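Local coordinates for soluble lytic murein transglycosylase (Escherichia coli, PDB 1QSA), which cleaves the glycosidic bonds between N-acetylmuramic acid and N-acetylglucosamine in peptidoglycan, leaving a 1,6-anhydro bond in the N-acetylmuramic acid residue, at residues A167-T170 and G171-T174; A195-P198 and N199-L202; G209-D212 and F213-Q216; Y157-R160 and I161-A164. All coordinates share one frame; numbering follows the deposited sequence.

Contact 1 of 4, residues A167-T170 and G171-T174; sequences AGNT and GLVT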
loop_
_atom_site.group_PDB
_atom_site.type_symbol
_atom_site.label_atom_id
_atom_site.label_comp_id
_atom_site.label_asym_id
_atom_site.label_seq_id
_atom_site.Cartn_x
_atom_site.Cartn_y
_atom_site.Cartn_z
ATOM N N ALA A 167 -9.598 -4.154 15.420
ATOM C CA ALA A 167 -9.468 -4.123 13.965
ATOM C C ALA A 167 -10.663 -3.491 13.247
ATOM O O ALA A 167 -10.636 -3.303 12.023
ATOM C CB ALA A 167 -9.236 -5.543 13.436
ATOM N N GLY A 168 -11.719 -3.179 13.994
ATOM C CA GLY A 168 -12.918 -2.602 13.405
ATOM C C GLY A 168 -13.845 -3.665 12.805
ATOM O O GLY A 168 -14.814 -3.348 12.086
ATOM N N ASN A 169 -13.538 -4.933 13.087
ATOM C CA ASN A 169 -14.333 -6.055 12.582
ATOM C C ASN A 169 -15.478 -6.316 13.558
ATOM O O ASN A 169 -15.533 -7.357 14.232
ATOM C CB ASN A 169 -13.428 -7.288 12.421
ATOM C CG ASN A 169 -14.038 -8.369 11.537
ATOM O OD1 ASN A 169 -15.222 -8.323 11.193
ATOM N ND2 ASN A 169 -13.216 -9.343 11.154
ATOM N N THR A 170 -16.409 -5.364 13.607
ATOM C CA THR A 170 -17.555 -5.449 14.511
ATOM C C THR A 170 -18.492 -6.605 14.160
ATOM O O THR A 170 -19.198 -7.123 15.031
ATOM C CB THR A 170 -18.311 -4.116 14.568
ATOM O OG1 THR A 170 -18.641 -3.707 13.235
ATOM C CG2 THR A 170 -17.434 -3.056 15.227
ATOM N N GLY A 171 -18.516 -6.996 12.885
ATOM C CA GLY A 171 -19.329 -8.136 12.490
ATOM C C GLY A 171 -18.805 -9.397 13.179
ATOM O O GLY A 171 -19.581 -10.215 13.694
ATOM N N LEU A 172 -17.481 -9.565 13.192
ATOM C CA LEU A 172 -16.866 -10.721 13.847
ATOM C C LEU A 172 -17.065 -10.625 15.365
ATOM O O LEU A 172 -17.333 -11.627 16.019
ATOM C CB LEU A 172 -15.379 -10.834 13.493
ATOM C CG LEU A 172 -14.577 -11.967 14.155
ATOM C CD1 LEU A 172 -15.216 -13.331 13.875
ATOM C CD2 LEU A 172 -13.125 -11.926 13.682
ATOM N N VAL A 173 -16.954 -9.421 15.922
ATOM C CA VAL A 173 -17.172 -9.253 17.361
ATOM C C VAL A 173 -18.550 -9.800 17.737
ATOM O O VAL A 173 -18.687 -10.569 18.696
ATOM C CB VAL A 173 -17.092 -7.749 17.790
ATOM C CG1 VAL A 173 -17.521 -7.593 19.264
ATOM C CG2 VAL A 173 -15.660 -7.255 17.641
ATOM N N THR A 174 -19.545 -9.436 16.932
ATOM C CA THR A 174 -20.912 -9.860 17.151
ATOM C C THR A 174 -21.106 -11.368 16.991
ATOM O O THR A 174 -21.777 -11.990 17.816
ATOM C CB THR A 174 -21.866 -9.035 16.265
ATOM O OG1 THR A 174 -21.975 -7.719 16.832
ATOM C CG2 THR A 174 -23.242 -9.674 16.177
HETATM O O HOH W 1 -17.466 -5.903 10.380
#

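Contact 2 of 4, residues A195-P198 and N199-L202; sequences ANNP and NTVL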
loop_
_atom_site.group_PDB
_atom_site.type_symbol
_atom_site.label_atom_id
_atom_site.label_comp_id
_atom_site.label_asym_id
_atom_site.label_seq_id
_atom_site.Cartn_x
_atom_site.Cartn_y
_atom_site.Cartn_z
ATOM N N ALA A 195 -20.706 -3.382 19.627
ATOM C CA ALA A 195 -20.292 -3.580 18.237
ATOM C C ALA A 195 -21.358 -3.014 17.289
ATOM O O ALA A 195 -21.041 -2.515 16.204
ATOM C CB ALA A 195 -20.086 -5.077 17.955
ATOM N N ASN A 196 -22.620 -3.096 17.700
ATOM C CA ASN A 196 -23.718 -2.589 16.882
ATOM C C ASN A 196 -23.761 -1.061 16.848
ATOM O O ASN A 196 -23.988 -0.456 15.793
ATOM C CB ASN A 196 -25.057 -3.127 17.394
ATOM C CG ASN A 196 -26.232 -2.712 16.509
ATOM O OD1 ASN A 196 -26.279 -3.033 15.318
ATOM N ND2 ASN A 196 -27.183 -1.991 17.092
ATOM N N ASN A 197 -23.552 -0.442 18.006
ATOM C CA ASN A 197 -23.591 1.010 18.128
ATOM C C ASN A 197 -22.631 1.443 19.233
ATOM O O ASN A 197 -22.904 1.252 20.420
ATOM C CB ASN A 197 -25.022 1.458 18.440
ATOM C CG ASN A 197 -25.139 2.948 18.636
ATOM O OD1 ASN A 197 -24.194 3.699 18.385
ATOM N ND2 ASN A 197 -26.307 3.388 19.090
ATOM N N PRO A 198 -21.497 2.056 18.846
ATOM C CA PRO A 198 -20.488 2.512 19.801
ATOM C C PRO A 198 -20.996 3.562 20.779
ATOM O O PRO A 198 -20.360 3.821 21.791
ATOM C CB PRO A 198 -19.382 3.054 18.896
ATOM C CG PRO A 198 -20.122 3.558 17.712
ATOM C CD PRO A 198 -21.164 2.494 17.476
ATOM N N ASN A 199 -22.156 4.144 20.487
ATOM C CA ASN A 199 -22.727 5.143 21.378
ATOM C C ASN A 199 -23.262 4.540 22.665
ATOM O O ASN A 199 -23.629 5.276 23.576
ATOM C CB ASN A 199 -23.780 5.992 20.665
ATOM C CG ASN A 199 -23.158 6.893 19.630
ATOM O OD1 ASN A 199 -22.436 7.834 19.966
ATOM N ND2 ASN A 199 -23.367 6.566 18.360
ATOM N N THR A 200 -23.278 3.207 22.755
ATOM C CA THR A 200 -23.704 2.548 23.992
ATOM C C THR A 200 -22.494 2.393 24.933
ATOM O O THR A 200 -22.601 1.783 25.998
ATOM C CB THR A 200 -24.294 1.142 23.728
ATOM O OG1 THR A 200 -23.324 0.328 23.048
ATOM C CG2 THR A 200 -25.548 1.231 22.884
ATOM N N VAL A 201 -21.358 2.982 24.568
ATOM C CA VAL A 201 -20.139 2.845 25.363
ATOM C C VAL A 201 -20.202 3.208 26.849
ATOM O O VAL A 201 -19.625 2.500 27.672
ATOM C CB VAL A 201 -18.909 3.527 24.691
ATOM C CG1 VAL A 201 -19.067 5.051 24.654
ATOM C CG2 VAL A 201 -17.626 3.117 25.412
ATOM N N LEU A 202 -20.890 4.292 27.209
ATOM C CA LEU A 202 -20.960 4.649 28.625
ATOM C C LEU A 202 -21.818 3.638 29.394
ATOM O O LEU A 202 -21.483 3.271 30.528
ATOM C CB LEU A 202 -21.476 6.077 28.812
ATOM C CG LEU A 202 -21.407 6.610 30.249
ATOM C CD1 LEU A 202 -19.986 6.519 30.806
ATOM C CD2 LEU A 202 -21.895 8.055 30.269
#

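Contact 3 of 4, residues G209-D212 and F213-Q216; sequences GATD and FTRQ. With SO4 (sulfate ion), chain G.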
loop_
_atom_site.group_PDB
_atom_site.type_symbol
_atom_site.label_atom_id
_atom_site.label_comp_id
_atom_site.label_asym_id
_atom_site.label_seq_id
_atom_site.Cartn_x
_atom_site.Cartn_y
_atom_site.Cartn_z
ATOM N N GLY A 209 -18.176 -5.117 34.606
ATOM C CA GLY A 209 -17.083 -4.929 35.534
ATOM C C GLY A 209 -15.887 -4.423 34.762
ATOM O O GLY A 209 -15.594 -4.925 33.674
ATOM N N ALA A 210 -15.244 -3.386 35.292
ATOM C CA ALA A 210 -14.072 -2.792 34.667
ATOM C C ALA A 210 -12.862 -3.708 34.806
ATOM O O ALA A 210 -12.432 -4.041 35.917
ATOM C CB ALA A 210 -13.782 -1.415 35.282
ATOM N N THR A 211 -12.337 -4.143 33.664
ATOM C CA THR A 211 -11.180 -5.025 33.604
ATOM C C THR A 211 -10.344 -4.561 32.417
ATOM O O THR A 211 -10.775 -3.697 31.647
ATOM C CB THR A 211 -11.592 -6.498 33.323
ATOM O OG1 THR A 211 -12.190 -6.579 32.023
ATOM C CG2 THR A 211 -12.594 -7.008 34.357
ATOM N N ASP A 212 -9.171 -5.159 32.230
ATOM C CA ASP A 212 -8.331 -4.779 31.102
ATOM C C ASP A 212 -9.124 -4.986 29.803
ATOM O O ASP A 212 -9.058 -4.171 28.876
ATOM C CB ASP A 212 -7.057 -5.611 31.077
ATOM C CG ASP A 212 -6.072 -5.124 30.039
ATOM O OD1 ASP A 212 -5.748 -3.913 30.047
ATOM O OD2 ASP A 212 -5.632 -5.956 29.212
ATOM N N PHE A 213 -9.923 -6.049 29.770
ATOM C CA PHE A 213 -10.733 -6.348 28.590
ATOM C C PHE A 213 -11.806 -5.288 28.320
ATOM O O PHE A 213 -11.854 -4.717 27.220
ATOM C CB PHE A 213 -11.401 -7.730 28.727
ATOM C CG PHE A 213 -12.335 -8.061 27.592
ATOM C CD1 PHE A 213 -11.828 -8.438 26.349
ATOM C CD2 PHE A 213 -13.719 -7.965 27.752
ATOM C CE1 PHE A 213 -12.690 -8.713 25.279
ATOM C CE2 PHE A 213 -14.594 -8.238 26.690
ATOM C CZ PHE A 213 -14.072 -8.615 25.443
ATOM N N THR A 214 -12.665 -5.017 29.306
ATOM C CA THR A 214 -13.738 -4.050 29.097
ATOM C C THR A 214 -13.237 -2.624 28.891
ATOM O O THR A 214 -13.883 -1.844 28.186
ATOM C CB THR A 214 -14.802 -4.101 30.204
ATOM O OG1 THR A 214 -14.176 -3.871 31.469
ATOM C CG2 THR A 214 -15.505 -5.459 30.205
ATOM N N ARG A 215 -12.060 -2.310 29.439
ATOM C CA ARG A 215 -11.491 -0.975 29.266
ATOM C C ARG A 215 -11.009 -0.827 27.823
ATOM O O ARG A 215 -11.265 0.188 27.179
ATOM C CB ARG A 215 -10.345 -0.733 30.253
ATOM C CG ARG A 215 -10.836 -0.503 31.676
ATOM C CD ARG A 215 -9.689 -0.464 32.668
ATOM N NE ARG A 215 -10.197 -0.390 34.036
ATOM C CZ ARG A 215 -9.835 -1.207 35.023
ATOM N NH1 ARG A 215 -8.963 -2.187 34.802
ATOM N NH2 ARG A 215 -10.357 -1.050 36.236
ATOM N N GLN A 216 -10.356 -1.862 27.305
ATOM C CA GLN A 216 -9.875 -1.817 25.924
ATOM C C GLN A 216 -11.030 -1.796 24.925
ATOM O O GLN A 216 -10.968 -1.089 23.912
ATOM C CB GLN A 216 -8.944 -2.980 25.633
ATOM C CG GLN A 216 -7.620 -2.875 26.349
ATOM C CD GLN A 216 -6.617 -3.822 25.753
ATOM O OE1 GLN A 216 -6.375 -3.792 24.551
ATOM N NE2 GLN A 216 -6.069 -4.703 26.573
HETATM S S SO4 G . -16.626 -2.484 38.774
HETATM O O1 SO4 G . -18.069 -2.712 38.587
HETATM O O2 SO4 G . -15.939 -3.779 38.953
HETATM O O3 SO4 G . -16.078 -1.796 37.589
HETATM O O4 SO4 G . -16.413 -1.644 39.971
#

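Contact 4 of 4, residues Y157-R160 and I161-A164; sequences YLER and IRLA. With SO4 (sulfate ion), chain N.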
loop_
_atom_site.group_PDB
_atom_site.type_symbol
_atom_site.label_atom_id
_atom_site.label_comp_id
_atom_site.label_asym_id
_atom_site.label_seq_id
_atom_site.Cartn_x
_atom_site.Cartn_y
_atom_site.Cartn_z
ATOM N N TYR A 157 -10.590 -17.238 23.410
ATOM C CA TYR A 157 -11.847 -16.872 22.759
ATOM C C TYR A 157 -12.095 -15.377 22.978
ATOM O O TYR A 157 -12.325 -14.620 22.028
ATOM C CB TYR A 157 -13.021 -17.682 23.331
ATOM C CG TYR A 157 -14.280 -17.593 22.491
ATOM C CD1 TYR A 157 -15.128 -16.479 22.569
ATOM C CD2 TYR A 157 -14.593 -18.596 21.575
ATOM C CE1 TYR A 157 -16.251 -16.368 21.750
ATOM C CE2 TYR A 157 -15.719 -18.494 20.744
ATOM C CZ TYR A 157 -16.538 -17.377 20.838
ATOM O OH TYR A 157 -17.622 -17.275 20.007
ATOM N N LEU A 158 -11.973 -14.945 24.231
ATOM C CA LEU A 158 -12.189 -13.545 24.583
ATOM C C LEU A 158 -11.144 -12.636 23.917
ATOM O O LEU A 158 -11.466 -11.525 23.480
ATOM C CB LEU A 158 -12.166 -13.389 26.109
ATOM C CG LEU A 158 -12.888 -12.163 26.666
ATOM C CD1 LEU A 158 -14.369 -12.184 26.266
ATOM C CD2 LEU A 158 -12.734 -12.147 28.183
ATOM N N GLU A 159 -9.912 -13.129 23.787
ATOM C CA GLU A 159 -8.838 -12.374 23.139
ATOM C C GLU A 159 -9.150 -12.087 21.665
ATOM O O GLU A 159 -8.826 -11.011 21.150
ATOM C CB GLU A 159 -7.507 -13.126 23.276
ATOM C CG GLU A 159 -6.339 -12.555 22.463
ATOM C CD GLU A 159 -5.938 -11.134 22.852
ATOM O OE1 GLU A 159 -6.469 -10.594 23.853
ATOM O OE2 GLU A 159 -5.082 -10.555 22.143
ATOM N N ARG A 160 -9.768 -13.042 20.971
ATOM C CA ARG A 160 -10.106 -12.783 19.580
ATOM C C ARG A 160 -11.161 -11.680 19.473
ATOM O O ARG A 160 -11.149 -10.906 18.510
ATOM C CB ARG A 160 -10.571 -14.043 18.838
ATOM C CG ARG A 160 -10.652 -13.771 17.339
ATOM C CD ARG A 160 -10.986 -14.996 16.496
ATOM N NE ARG A 160 -10.820 -14.669 15.084
ATOM C CZ ARG A 160 -11.419 -15.297 14.080
ATOM N NH1 ARG A 160 -12.256 -16.301 14.322
ATOM N NH2 ARG A 160 -11.190 -14.903 12.827
ATOM N N ILE A 161 -12.081 -11.620 20.442
ATOM C CA ILE A 161 -13.113 -10.572 20.456
ATOM C C ILE A 161 -12.426 -9.206 20.589
ATOM O O ILE A 161 -12.746 -8.262 19.855
ATOM C CB ILE A 161 -14.140 -10.783 21.615
ATOM C CG1 ILE A 161 -15.026 -11.994 21.303
ATOM C CG2 ILE A 161 -14.969 -9.512 21.827
ATOM C CD1 ILE A 161 -16.078 -12.297 22.340
ATOM N N ARG A 162 -11.426 -9.132 21.473
ATOM C CA ARG A 162 -10.669 -7.893 21.673
ATOM C C ARG A 162 -9.944 -7.510 20.377
ATOM O O ARG A 162 -10.003 -6.359 19.939
ATOM C CB ARG A 162 -9.648 -8.058 22.808
ATOM C CG ARG A 162 -8.951 -6.750 23.202
ATOM C CD ARG A 162 -7.844 -6.987 24.228
ATOM N NE ARG A 162 -6.718 -7.693 23.624
ATOM C CZ ARG A 162 -5.708 -7.101 22.989
ATOM N NH1 ARG A 162 -5.642 -5.783 22.916
ATOM N NH2 ARG A 162 -4.736 -7.828 22.453
ATOM N N LEU A 163 -9.300 -8.488 19.741
ATOM C CA LEU A 163 -8.578 -8.239 18.489
ATOM C C LEU A 163 -9.520 -7.814 17.357
ATOM O O LEU A 163 -9.194 -6.907 16.569
ATOM C CB LEU A 163 -7.781 -9.482 18.057
ATOM C CG LEU A 163 -6.562 -9.881 18.908
ATOM C CD1 LEU A 163 -6.031 -11.241 18.460
ATOM C CD2 LEU A 163 -5.476 -8.832 18.818
ATOM N N ALA A 164 -10.684 -8.460 17.273
ATOM C CA ALA A 164 -11.659 -8.129 16.232
ATOM C C ALA A 164 -12.177 -6.695 16.434
ATOM O O ALA A 164 -12.318 -5.937 15.477
ATOM C CB ALA A 164 -12.826 -9.136 16.247
HETATM S S SO4 N . -2.165 -5.268 21.575
HETATM O O1 SO4 N . -2.763 -6.238 20.633
HETATM O O2 SO4 N . -1.075 -4.539 20.895
HETATM O O3 SO4 N . -3.197 -4.313 22.024
HETATM O O4 SO4 N . -1.621 -5.983 22.749
#

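Contact 1 of 4, residues A167-T170 and G171-T174
Asn169 lays its carboxamide obliquely across the base of the Leu172 side chain: Asn169 CG stands 3.4 Å from Leu172 CB, and Asn169 ND2 is 3.6 Å from the methyl Leu172 CD2. With CG anti to the backbone N (chi1 -163°), the amide is carried forward over the opening turn of the helix. There Asn169 OD1 accepts from Leu172 N at 3.3 Å, a bond in which the donor stands well above the plane of the carbonyl group. A water joins the same corner, accepting from Gly171 N at 2.9 Å and donating weakly to Asn169 OD1. This is the classic N-cap, in which a side-chain oxygen takes an N-H of the first turn that has no carbonyl before it to bind, and here it starts helix 170-178. Just ahead, Gly168, with positive phi, closes helix 154-166 in a Schellman motif, so one short corner ends a helix and begins the next. The nitrogen end of the Asn169 amide is held from outside by Gly132 O and Ser134 OG, which fixes the rotation of the group. With an alanine at this position, Leu172 N would probably lose its cap, and Gly132 O and Ser134 OG their donor. Beyond the cap, Val173 N reaches Asn169 O at 3.0 Å, and Val173 CG2 lies 3.4 Å from the same oxygen. Thr174 N donates to Thr170 O at 3.0 Å. The Thr174 hydroxyl adds a weak bond to that oxygen, while Val173 and Thr174 also touch Ala195 of helix 185-196.

Contact 2 of 4, residues A195-P198 and N199-L202
Asn199 meets Asn197 twice at one atom: Asn199 N and Asn199 ND2 each lie 3.0 Å from Asn197 OD1. The side-chain amide comes in the carbonyl plane on a lone pair, the backbone N-H from above that plane. Chi1 of Asn197 (178°) swings its amide forward over Asn199, and the two amide planes stand 71° apart. Replacing Asn197 by an alanine would probably leave Asn199 N without this acceptor and its side-chain amide freer to turn, although Asn199 ND2 also binds Gln228 OE1. At Thr200 the backbone oxygen of Asn197 takes over: Thr200 OG1 donates to Asn197 O at 2.8 Å, nearly in line with the carbonyl bond, and Thr200 N reaches it at 3.1 Å from above the carbonyl plane. Asn197 is the first residue to leave helix 185-196, and its Asx turn leads through a short 3-10 turn into helix 201-207, a tight link in this alpha-superhelix. Thr200 holds the N-cap position, yet its side chain makes no capping bond, the hydroxyl being spent on Asn197 O. Next, Val201 N donates to Pro198 O at 3.1 Å. The Val201 side chain also packs on Ala218 and Met236.

Contact 3 of 4, residues G209-D212 and F213-Q216
Thr214 turns back to meet Gly209 and Thr211 in the loop before its own helix. From CB, which lies 3.7 Å from Gly209 O, the methyl CG2 lies close to the same oxygen. At the tip, Thr214 OG1 donates to Gly209 O at 2.8 Å and accepts from Thr211 N at 2.9 Å. Chi1 of 58° places this hydroxyl between its backbone N and carbonyl carbon, where it faces both loop partners. The exchange is mutual: Thr214 N donates to Thr211 OG1 at 3.2 Å in an almost straight bond (174°), so Thr211 and Thr214 form a capping box at the start of helix 212-228. One residue on, the extended Arg215 chain runs back alongside the loop, and one face of its guanidinium lies against the backbone of Ala210 and Thr211. Its NE is bound by Gln244 O. Ala210 N, meanwhile, donates to sulfate O3 at 2.9 Å, an ion that Gln245 NE2 also holds. Next along the helix, Gln216 NE2 reaches Asp212 OD2 at 3.0 Å from above the carboxylate plane, whereas Gln216 OE1 binds Arg162. The Phe213 ring points away from the loop, packing against Leu158 and Ile161 of helix 154-166 and against Ile187 and Ile191 of helix 185-196, so that the first turn of helix 212-228 is seated against two earlier helices.

Contact 4 of 4, residues Y157-R160 and I161-A164
Arg162 grips Glu159 side-on, through two nitrogens and both carboxylate oxygens. Arg162 NE donates to Glu159 OE1 at 2.9 Å in a bond of 174°, and Arg162 NH2 forms a salt bridge with Glu159 OE2 at 2.8 Å along the syn lone pair. The two side chains lie side by side and point the same way, the carboxylate and guanidinium planes 31° apart. Bends in both chains, at chi2 of Glu159 (62°) and at chi3 of Arg162, bring the charged groups together. The outer edge of the guanidinium binds a sulfate, probably from the crystallisation liquor, with Arg162 NH1 3.0 Å from sulfate O3 and Arg162 NH2 3.1 Å from sulfate O1. Arg162 NH1 is also taken by Gln216 OE1. The carboxylate and the sulfate, both at its edge, probably stabilise the arginine charge, and the group can hardly rotate without breaking several bonds. Such an i to i+3 ion pair spans almost one turn of helix 154-166, one of the helices that build the alpha-superhelix. Helical backbone bonds run beneath it, with Leu163 N bound to Glu159 O at 2.9 Å and Ala164 N to Arg160 O at 2.8 Å. Arg160 makes hydrogen bonds from NE to Thr131 O and from NH2 to Lys133 O, and a cation-pi contact with Trp129. Leu163 CG comes up beside the carboxylate, 3.6 Å from Glu159 OE2. Farther round the helix, Ile161 CD1 meets Tyr157 CE1 at 4.1 Å, the two side chains crossing at a slant, and this apolar side continues onto Leu176 and Met217.

Along the chain the order is contact 4, contact 1, contact 2, contact 3, covering successive helices from 154-166 to 212-228 in the all-helical superhelix. Contact 4 lies within one helix, whereas the other three sit where helices begin or succeed one another. Contacts 1 and 4 are nearest, their centres 9 Å apart, and Asn169 N probably bonds to Ala164 O. Contact 1 touches contact 2 through Ala195, at 13 Å between centres. Contact 3 is equally far from contact 4 but meets it across the fold. All four lie away from the predicted active site: contacts 1 and 2 link consecutive helices of the superhelix, while contacts 3 and 4 tie helix 212-228 back to helix 154-166.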